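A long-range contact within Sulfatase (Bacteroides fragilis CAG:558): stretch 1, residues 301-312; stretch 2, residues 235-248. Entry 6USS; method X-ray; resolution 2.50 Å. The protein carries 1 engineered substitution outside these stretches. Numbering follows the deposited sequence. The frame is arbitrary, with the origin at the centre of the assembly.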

ATOM      1  N   ASP A 301     -24.857   7.967  -5.227  1.00 15.92           N
ATOM      2  CA  ASP A 301     -24.250   8.613  -4.064  1.00 17.36           C
ATOM      3  C   ASP A 301     -22.861   9.158  -4.388  1.00 18.70           C
ATOM      4  O   ASP A 301     -22.503  10.256  -3.943  1.00 21.20           O
ATOM      5  CB  ASP A 301     -24.171   7.640  -2.883  1.00 15.48           C
ATOM      6  CG  ASP A 301     -25.536   7.298  -2.297  1.00 19.55           C
ATOM      7  OD1 ASP A 301     -26.506   8.060  -2.501  1.00 20.93           O
ATOM      8  OD2 ASP A 301     -25.636   6.263  -1.606  1.00 20.21           O
ATOM      9  N   LEU A 302     -22.062   8.401  -5.146  1.00 17.23           N
ATOM     10  CA  LEU A 302     -20.781   8.924  -5.612  1.00 19.18           C
ATOM     11  C   LEU A 302     -20.980  10.072  -6.605  1.00 20.89           C
ATOM     12  O   LEU A 302     -20.243  11.067  -6.571  1.00 19.63           O
ATOM     13  CB  LEU A 302     -19.948   7.799  -6.232  1.00 12.57           C
ATOM     14  CG  LEU A 302     -19.663   6.636  -5.286  1.00 18.72           C
ATOM     15  CD1 LEU A 302     -19.012   5.448  -6.014  1.00 17.30           C
ATOM     16  CD2 LEU A 302     -18.797   7.118  -4.109  1.00  9.42           C
ATOM     17  N   MET A 303     -21.980   9.962  -7.486  1.00 17.26           N
ATOM     18  CA  MET A 303     -22.227  11.031  -8.446  1.00 20.33           C
ATOM     19  C   MET A 303     -22.621  12.326  -7.737  1.00 23.93           C
ATOM     20  O   MET A 303     -22.200  13.419  -8.146  1.00 19.78           O
ATOM     21  CB  MET A 303     -23.302  10.601  -9.449  1.00 20.73           C
ATOM     22  CG  MET A 303     -22.829   9.570 -10.499  1.00 19.29           C
ATOM     23  SD  MET A 303     -24.173   8.755 -11.442  1.00 29.25           S
ATOM     24  CE  MET A 303     -24.673  10.075 -12.566  1.00 23.66           C
ATOM     25  N   ASP A 304     -23.417  12.219  -6.664  1.00 20.21           N
ATOM     26  CA  ASP A 304     -23.774  13.402  -5.887  1.00 22.58           C
ATOM     27  C   ASP A 304     -22.575  13.918  -5.120  1.00 25.81           C
ATOM     28  O   ASP A 304     -22.396  15.134  -4.995  1.00 24.94           O
ATOM     29  CB  ASP A 304     -24.922  13.112  -4.913  1.00 20.88           C
ATOM     30  CG  ASP A 304     -26.155  12.554  -5.602  1.00 33.14           C
ATOM     31  OD1 ASP A 304     -26.287  12.711  -6.843  1.00 44.66           O
ATOM     32  OD2 ASP A 304     -27.002  11.955  -4.900  1.00 32.98           O
ATOM     33  N   TRP A 305     -21.741  13.008  -4.599  1.00 23.25           N
ATOM     34  CA  TRP A 305     -20.524  13.448  -3.928  1.00 23.51           C
ATOM     35  C   TRP A 305     -19.658  14.269  -4.876  1.00 25.45           C
ATOM     36  O   TRP A 305     -19.160  15.341  -4.504  1.00 26.03           O
ATOM     37  CB  TRP A 305     -19.740  12.262  -3.359  1.00 17.78           C
ATOM     38  CG  TRP A 305     -18.551  12.747  -2.592  1.00 22.46           C
ATOM     39  CD1 TRP A 305     -18.486  13.020  -1.248  1.00 24.35           C
ATOM     40  CD2 TRP A 305     -17.261  13.074  -3.125  1.00 20.88           C
ATOM     41  NE1 TRP A 305     -17.232  13.480  -0.919  1.00 19.51           N
ATOM     42  CE2 TRP A 305     -16.463  13.516  -2.054  1.00 18.64           C
ATOM     43  CE3 TRP A 305     -16.703  13.032  -4.408  1.00 21.25           C
ATOM     44  CZ2 TRP A 305     -15.142  13.913  -2.226  1.00 20.90           C
ATOM     45  CZ3 TRP A 305     -15.383  13.421  -4.572  1.00 18.02           C
ATOM     46  CH2 TRP A 305     -14.620  13.858  -3.487  1.00 18.40           C
ATOM     47  N   LEU A 306     -19.487  13.791  -6.115  1.00 23.88           N
ATOM     48  CA  LEU A 306     -18.754  14.556  -7.126  1.00 23.33           C
ATOM     49  C   LEU A 306     -19.382  15.926  -7.358  1.00 22.41           C
ATOM     50  O   LEU A 306     -18.671  16.939  -7.411  1.00 20.43           O
ATOM     51  CB  LEU A 306     -18.690  13.783  -8.447  1.00 19.86           C
ATOM     52  CG  LEU A 306     -17.819  12.528  -8.558  1.00 22.84           C
ATOM     53  CD1 LEU A 306     -18.015  11.859  -9.926  1.00 17.22           C
ATOM     54  CD2 LEU A 306     -16.361  12.879  -8.330  1.00 18.70           C
ATOM     55  N   ASP A 307     -20.715  15.965  -7.540  1.00 22.68           N
ATOM     56  CA  ASP A 307     -21.422  17.226  -7.778  1.00 22.55           C
ATOM     57  C   ASP A 307     -21.164  18.217  -6.654  1.00 23.69           C
ATOM     58  O   ASP A 307     -20.885  19.393  -6.908  1.00 26.34           O
ATOM     59  CB  ASP A 307     -22.940  17.007  -7.904  1.00 20.22           C
ATOM     60  CG  ASP A 307     -23.347  16.371  -9.223  1.00 31.37           C
ATOM     61  OD1 ASP A 307     -22.685  16.635 -10.253  1.00 42.15           O
ATOM     62  OD2 ASP A 307     -24.338  15.601  -9.240  1.00 40.26           O
ATOM     63  N   LYS A 308     -21.237  17.755  -5.404  1.00 23.61           N
ATOM     64  CA  LYS A 308     -21.206  18.648  -4.257  1.00 26.04           C
ATOM     65  C   LYS A 308     -19.802  19.049  -3.830  1.00 25.31           C
ATOM     66  O   LYS A 308     -19.681  19.953  -3.005  1.00 29.48           O
ATOM     67  CB  LYS A 308     -21.971  18.020  -3.075  1.00 20.19           C
ATOM     68  CG  LYS A 308     -23.488  18.232  -3.208  1.00 35.87           C
ATOM     69  CD  LYS A 308     -24.303  16.920  -3.214  1.00 51.49           C
ATOM     70  CE  LYS A 308     -24.238  16.176  -1.865  1.00 44.32           C
ATOM     71  NZ  LYS A 308     -25.146  14.993  -1.823  1.00 44.54           N
ATOM     72  N   ASN A 309     -18.748  18.429  -4.362  1.00 23.96           N
ATOM     73  CA  ASN A 309     -17.381  18.817  -4.030  1.00 19.57           C
ATOM     74  C   ASN A 309     -16.638  19.422  -5.216  1.00 19.98           C
ATOM     75  O   ASN A 309     -15.408  19.534  -5.181  1.00 18.35           O
ATOM     76  CB  ASN A 309     -16.601  17.624  -3.479  1.00 23.52           C
ATOM     77  CG  ASN A 309     -17.195  17.078  -2.185  1.00 24.79           C
ATOM     78  OD1 ASN A 309     -16.775  17.453  -1.093  1.00 25.28           O
ATOM     79  ND2 ASN A 309     -18.159  16.168  -2.308  1.00 23.57           N
ATOM     80  N   GLY A 310     -17.356  19.816  -6.264  1.00 19.13           N
ATOM     81  CA  GLY A 310     -16.727  20.474  -7.395  1.00 17.79           C
ATOM     82  C   GLY A 310     -15.838  19.587  -8.243  1.00 21.48           C
ATOM     83  O   GLY A 310     -14.925  20.089  -8.900  1.00 24.42           O
ATOM     84  N   GLU A 311     -16.084  18.282  -8.265  1.00 22.70           N
ATOM     85  CA  GLU A 311     -15.205  17.371  -8.979  1.00 23.62           C
ATOM     86  C   GLU A 311     -15.836  16.786 -10.237  1.00 21.22           C
ATOM     87  O   GLU A 311     -15.133  16.136 -11.018  1.00 23.06           O
ATOM     88  CB  GLU A 311     -14.753  16.247  -8.037  1.00 24.98           C
ATOM     89  CG  GLU A 311     -14.191  16.722  -6.688  1.00 24.69           C
ATOM     90  CD  GLU A 311     -12.675  16.913  -6.719  1.00 31.37           C
ATOM     91  OE1 GLU A 311     -12.065  17.156  -5.642  1.00 36.74           O
ATOM     92  OE2 GLU A 311     -12.100  16.833  -7.836  1.00 29.79           O
ATOM     93  N   ALA A 312     -17.127  17.035 -10.475  1.00 20.59           N
ATOM     94  CA  ALA A 312     -17.850  16.350 -11.542  1.00 19.98           C
ATOM     95  C   ALA A 312     -17.299  16.683 -12.927  1.00 25.35           C
ATOM     96  O   ALA A 312     -17.341  15.835 -13.831  1.00 29.25           O
ATOM     97  CB  ALA A 312     -19.336  16.699 -11.462  1.00 14.41           C
TER
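Stretch 2, residues 235-248: LTLEAIKALNHAKE

Stretch 2 is helical from Leu 235 to about its last residues and lies alongside the helix of stretch 1, Asp 301 to Lys 308. Both helices begin earlier in the chain. They run in nearly the same direction, with a signed crossing angle of -23° and a closest axial approach of 10.6 Å. Across the pair, the CA atoms of Asp 301 and Thr 236 are 7.4 Å apart, those of Leu 302 and Ile 240 7.0 Å, and those of Asn 309 and Lys 247 8.8 Å. Together the two stretches bury 538 Å².

Asp 301 opens the contact. Asp 301 CB lies 3.6 Å from Thr 236 CG2, a packing contact between carbons. Water 1 lies between the two side chains, 2.9 Å from Asp 301 OD2 and 3.2 Å from Thr 236 OG1, within hydrogen-bonding reach of both.

Leu 302 leaves its backbone sideways, but its end comes nearer to stretch 2. Leu 302 CD2 is 4.1 Å from Ile 240 CG1, 4.2 Å from Leu 243 CD1 and 4.3 Å from Ala 239 CB. The patch is apolar, and Leu 302, Ala 239 and Leu 243 are buried. Met 303 and Asp 304 do not reach the other helix.

Trp 305 is the centre of the contact and has the largest area covered, 115 Å². Its chi1 is t, and its side chain sits as a knob among Ile 240, Leu 243, Asn 244 and Lys 247. Leu 243 CB lies over one face of the Trp 305 indole, 3.7 Å from the centroid of the six-membered ring, in a CH-pi contact. Ile 240 CG2 approaches Trp 305 CD1 at 3.6 Å. At the ring edge, Trp 305 NE1 donates a hydrogen bond to Asn 244 OD1 at 2.9 Å. The buried indole thus keeps a polar partner for its N-H.

Leu 306, Asp 307 and Lys 308 make no contact with stretch 2. Asn 309 is the first residue to leave helical phi/psi. Asn 309 ND2 turns back to donate to the Trp 305 backbone O at 2.6 Å. Asn 309 O accepts a weak hydrogen bond from Lys 247 NZ at 3.3 Å, and Asn 309 CB lies 3.7 Å from Lys 247 NZ.

Gly 310 has a positive phi of 70°, which by itself favours glycine. Glu 311 ends the contact, with Glu 311 OE1 3.6 Å from Lys 247 CE. The long Lys 247 side chain therefore reaches beyond the helix of stretch 1 to touch the loop that follows. Ala 312 is out of reach.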

ATOM      1  N   LEU A 235     -20.009  -0.034   1.755  1.00 19.17           N
ATOM      2  CA  LEU A 235     -18.936   0.229   0.807  1.00 22.67           C
ATOM      3  C   LEU A 235     -18.993   1.661   0.302  1.00 22.03           C
ATOM      4  O   LEU A 235     -17.955   2.323   0.174  1.00 21.77           O
ATOM      5  CB  LEU A 235     -19.009  -0.763  -0.361  1.00 20.01           C
ATOM      6  CG  LEU A 235     -18.706  -2.222  -0.011  1.00 19.62           C
ATOM      7  CD1 LEU A 235     -18.755  -3.123  -1.248  1.00 15.07           C
ATOM      8  CD2 LEU A 235     -17.342  -2.306   0.682  1.00 22.06           C
ATOM      9  N   THR A 236     -20.202   2.161   0.020  1.00 20.83           N
ATOM     10  CA  THR A 236     -20.346   3.533  -0.457  1.00 20.98           C
ATOM     11  C   THR A 236     -19.914   4.548   0.602  1.00 20.11           C
ATOM     12  O   THR A 236     -19.234   5.528   0.282  1.00 22.36           O
ATOM     13  CB  THR A 236     -21.789   3.785  -0.895  1.00 18.83           C
ATOM     14  OG1 THR A 236     -22.211   2.719  -1.756  1.00 18.38           O
ATOM     15  CG2 THR A 236     -21.885   5.098  -1.635  1.00 19.55           C
ATOM     16  N   LEU A 237     -20.287   4.335   1.867  1.00 15.67           N
ATOM     17  CA  LEU A 237     -19.921   5.308   2.891  1.00 19.01           C
ATOM     18  C   LEU A 237     -18.414   5.336   3.128  1.00 23.39           C
ATOM     19  O   LEU A 237     -17.844   6.412   3.349  1.00 24.35           O
ATOM     20  CB  LEU A 237     -20.663   5.023   4.193  1.00 19.11           C
ATOM     21  CG  LEU A 237     -22.174   5.182   4.059  1.00 22.02           C
ATOM     22  CD1 LEU A 237     -22.865   4.377   5.166  1.00 16.12           C
ATOM     23  CD2 LEU A 237     -22.583   6.659   4.088  1.00 12.79           C
ATOM     24  N   GLU A 238     -17.746   4.174   3.077  1.00 19.93           N
ATOM     25  CA  GLU A 238     -16.291   4.187   3.226  1.00 21.55           C
ATOM     26  C   GLU A 238     -15.607   4.743   1.986  1.00 17.39           C
ATOM     27  O   GLU A 238     -14.567   5.400   2.092  1.00 15.97           O
ATOM     28  CB  GLU A 238     -15.768   2.790   3.545  1.00 18.93           C
ATOM     29  CG  GLU A 238     -16.300   2.252   4.858  1.00 22.35           C
ATOM     30  CD  GLU A 238     -15.787   3.026   6.084  1.00 27.23           C
ATOM     31  OE1 GLU A 238     -14.548   3.091   6.292  1.00 28.03           O
ATOM     32  OE2 GLU A 238     -16.630   3.571   6.835  1.00 26.50           O
ATOM     33  N   ALA A 239     -16.171   4.501   0.805  1.00 19.21           N
ATOM     34  CA  ALA A 239     -15.646   5.152  -0.388  1.00 21.58           C
ATOM     35  C   ALA A 239     -15.781   6.667  -0.283  1.00 22.56           C
ATOM     36  O   ALA A 239     -14.877   7.414  -0.684  1.00 21.43           O
ATOM     37  CB  ALA A 239     -16.358   4.637  -1.638  1.00 17.88           C
ATOM     38  N   ILE A 240     -16.900   7.147   0.264  1.00 20.36           N
ATOM     39  CA  ILE A 240     -17.064   8.586   0.367  1.00 20.81           C
ATOM     40  C   ILE A 240     -16.002   9.175   1.296  1.00 22.26           C
ATOM     41  O   ILE A 240     -15.400  10.211   0.982  1.00 24.14           O
ATOM     42  CB  ILE A 240     -18.502   8.933   0.792  1.00 22.83           C
ATOM     43  CG1 ILE A 240     -19.451   8.638  -0.386  1.00 22.40           C
ATOM     44  CG2 ILE A 240     -18.597  10.390   1.223  1.00 13.42           C
ATOM     45  CD1 ILE A 240     -20.847   9.221  -0.250  1.00 19.09           C
ATOM     46  N   LYS A 241     -15.700   8.504   2.422  1.00 21.80           N
ATOM     47  CA  LYS A 241     -14.642   9.045   3.272  1.00 20.15           C
ATOM     48  C   LYS A 241     -13.273   8.928   2.633  1.00 22.36           C
ATOM     49  O   LYS A 241     -12.416   9.776   2.891  1.00 21.76           O
ATOM     50  CB  LYS A 241     -14.608   8.385   4.660  1.00 19.49           C
ATOM     51  CG  LYS A 241     -15.947   8.181   5.327  1.00 29.76           C
ATOM     52  CD  LYS A 241     -15.831   7.098   6.404  1.00 37.43           C
ATOM     53  CE  LYS A 241     -17.014   7.116   7.380  1.00 37.69           C
ATOM     54  NZ  LYS A 241     -16.925   5.928   8.298  1.00 32.45           N
ATOM     55  N   ALA A 242     -13.038   7.901   1.824  1.00 16.71           N
ATOM     56  CA  ALA A 242     -11.750   7.845   1.147  1.00 15.89           C
ATOM     57  C   ALA A 242     -11.596   9.007   0.178  1.00 20.82           C
ATOM     58  O   ALA A 242     -10.476   9.497  -0.035  1.00 18.07           O
ATOM     59  CB  ALA A 242     -11.579   6.519   0.414  1.00 17.30           C
ATOM     60  N   LEU A 243     -12.718   9.469  -0.389  1.00 18.33           N
ATOM     61  CA  LEU A 243     -12.726  10.583  -1.328  1.00 18.98           C
ATOM     62  C   LEU A 243     -12.573  11.923  -0.610  1.00 24.70           C
ATOM     63  O   LEU A 243     -11.872  12.821  -1.102  1.00 24.43           O
ATOM     64  CB  LEU A 243     -14.022  10.561  -2.139  1.00 15.84           C
ATOM     65  CG  LEU A 243     -14.122   9.538  -3.266  1.00 19.17           C
ATOM     66  CD1 LEU A 243     -15.457   9.664  -3.996  1.00 21.02           C
ATOM     67  CD2 LEU A 243     -12.973   9.719  -4.238  1.00 18.10           C
ATOM     68  N   ASN A 244     -13.222  12.085   0.548  1.00 19.85           N
ATOM     69  CA  ASN A 244     -12.978  13.282   1.344  1.00 23.68           C
ATOM     70  C   ASN A 244     -11.503  13.381   1.732  1.00 19.94           C
ATOM     71  O   ASN A 244     -10.882  14.435   1.567  1.00 22.51           O
ATOM     72  CB  ASN A 244     -13.899  13.292   2.559  1.00 17.51           C
ATOM     73  CG  ASN A 244     -15.353  13.581   2.177  1.00 22.65           C
ATOM     74  OD1 ASN A 244     -15.623  14.378   1.271  1.00 21.66           O
ATOM     75  ND2 ASN A 244     -16.291  12.922   2.847  1.00 17.70           N
ATOM     76  N   HIS A 245     -10.909  12.276   2.186  1.00 18.35           N
ATOM     77  CA  HIS A 245      -9.478  12.262   2.473  1.00 19.76           C
ATOM     78  C   HIS A 245      -8.666  12.613   1.229  1.00 22.14           C
ATOM     79  O   HIS A 245      -7.679  13.356   1.316  1.00 22.02           O
ATOM     80  CB  HIS A 245      -9.069  10.890   3.023  1.00 16.93           C
ATOM     81  CG  HIS A 245      -7.923  10.925   3.985  1.00 18.77           C
ATOM     82  ND1 HIS A 245      -7.837  10.073   5.067  1.00 27.03           N
ATOM     83  CD2 HIS A 245      -6.808  11.698   4.025  1.00 22.73           C
ATOM     84  CE1 HIS A 245      -6.727  10.331   5.740  1.00 32.59           C
ATOM     85  NE2 HIS A 245      -6.083  11.313   5.128  1.00 20.30           N
ATOM     86  N   ALA A 246      -9.085  12.114   0.056  1.00 21.65           N
ATOM     87  CA  ALA A 246      -8.354  12.397  -1.181  1.00 22.27           C
ATOM     88  C   ALA A 246      -8.387  13.882  -1.544  1.00 24.48           C
ATOM     89  O   ALA A 246      -7.462  14.383  -2.199  1.00 21.52           O
ATOM     90  CB  ALA A 246      -8.917  11.565  -2.330  1.00 18.30           C
ATOM     91  N   LYS A 247      -9.431  14.601  -1.131  1.00 20.65           N
ATOM     92  CA  LYS A 247      -9.458  16.036  -1.367  1.00 23.75           C
ATOM     93  C   LYS A 247      -8.310  16.756  -0.651  1.00 27.65           C
ATOM     94  O   LYS A 247      -7.903  17.836  -1.091  1.00 29.41           O
ATOM     95  CB  LYS A 247     -10.811  16.596  -0.935  1.00 25.12           C
ATOM     96  CG  LYS A 247     -11.828  16.722  -2.035  1.00 21.92           C
ATOM     97  CD  LYS A 247     -12.954  17.659  -1.611  1.00 31.66           C
ATOM     98  CE  LYS A 247     -13.192  18.771  -2.663  1.00 43.41           C
ATOM     99  NZ  LYS A 247     -14.058  19.905  -2.158  1.00 38.06           N
ATOM    100  N   GLU A 248      -7.761  16.171   0.422  1.00 23.45           N
ATOM    101  CA  GLU A 248      -6.633  16.770   1.139  1.00 21.63           C
ATOM    102  C   GLU A 248      -5.337  16.750   0.334  1.00 24.93           C
ATOM    103  O   GLU A 248      -4.437  17.554   0.608  1.00 27.96           O
ATOM    104  CB  GLU A 248      -6.371  16.030   2.455  1.00 26.56           C
ATOM    105  CG  GLU A 248      -7.477  16.105   3.493  1.00 29.78           C
ATOM    106  CD  GLU A 248      -7.640  17.482   4.085  1.00 28.62           C
ATOM    107  OE1 GLU A 248      -6.666  18.272   4.071  1.00 27.08           O
ATOM    108  OE2 GLU A 248      -8.757  17.775   4.555  1.00 36.64           O
TER
HETATM  109  O   HOH W   1     -25.299   3.425  -1.314  1.00 21.37           O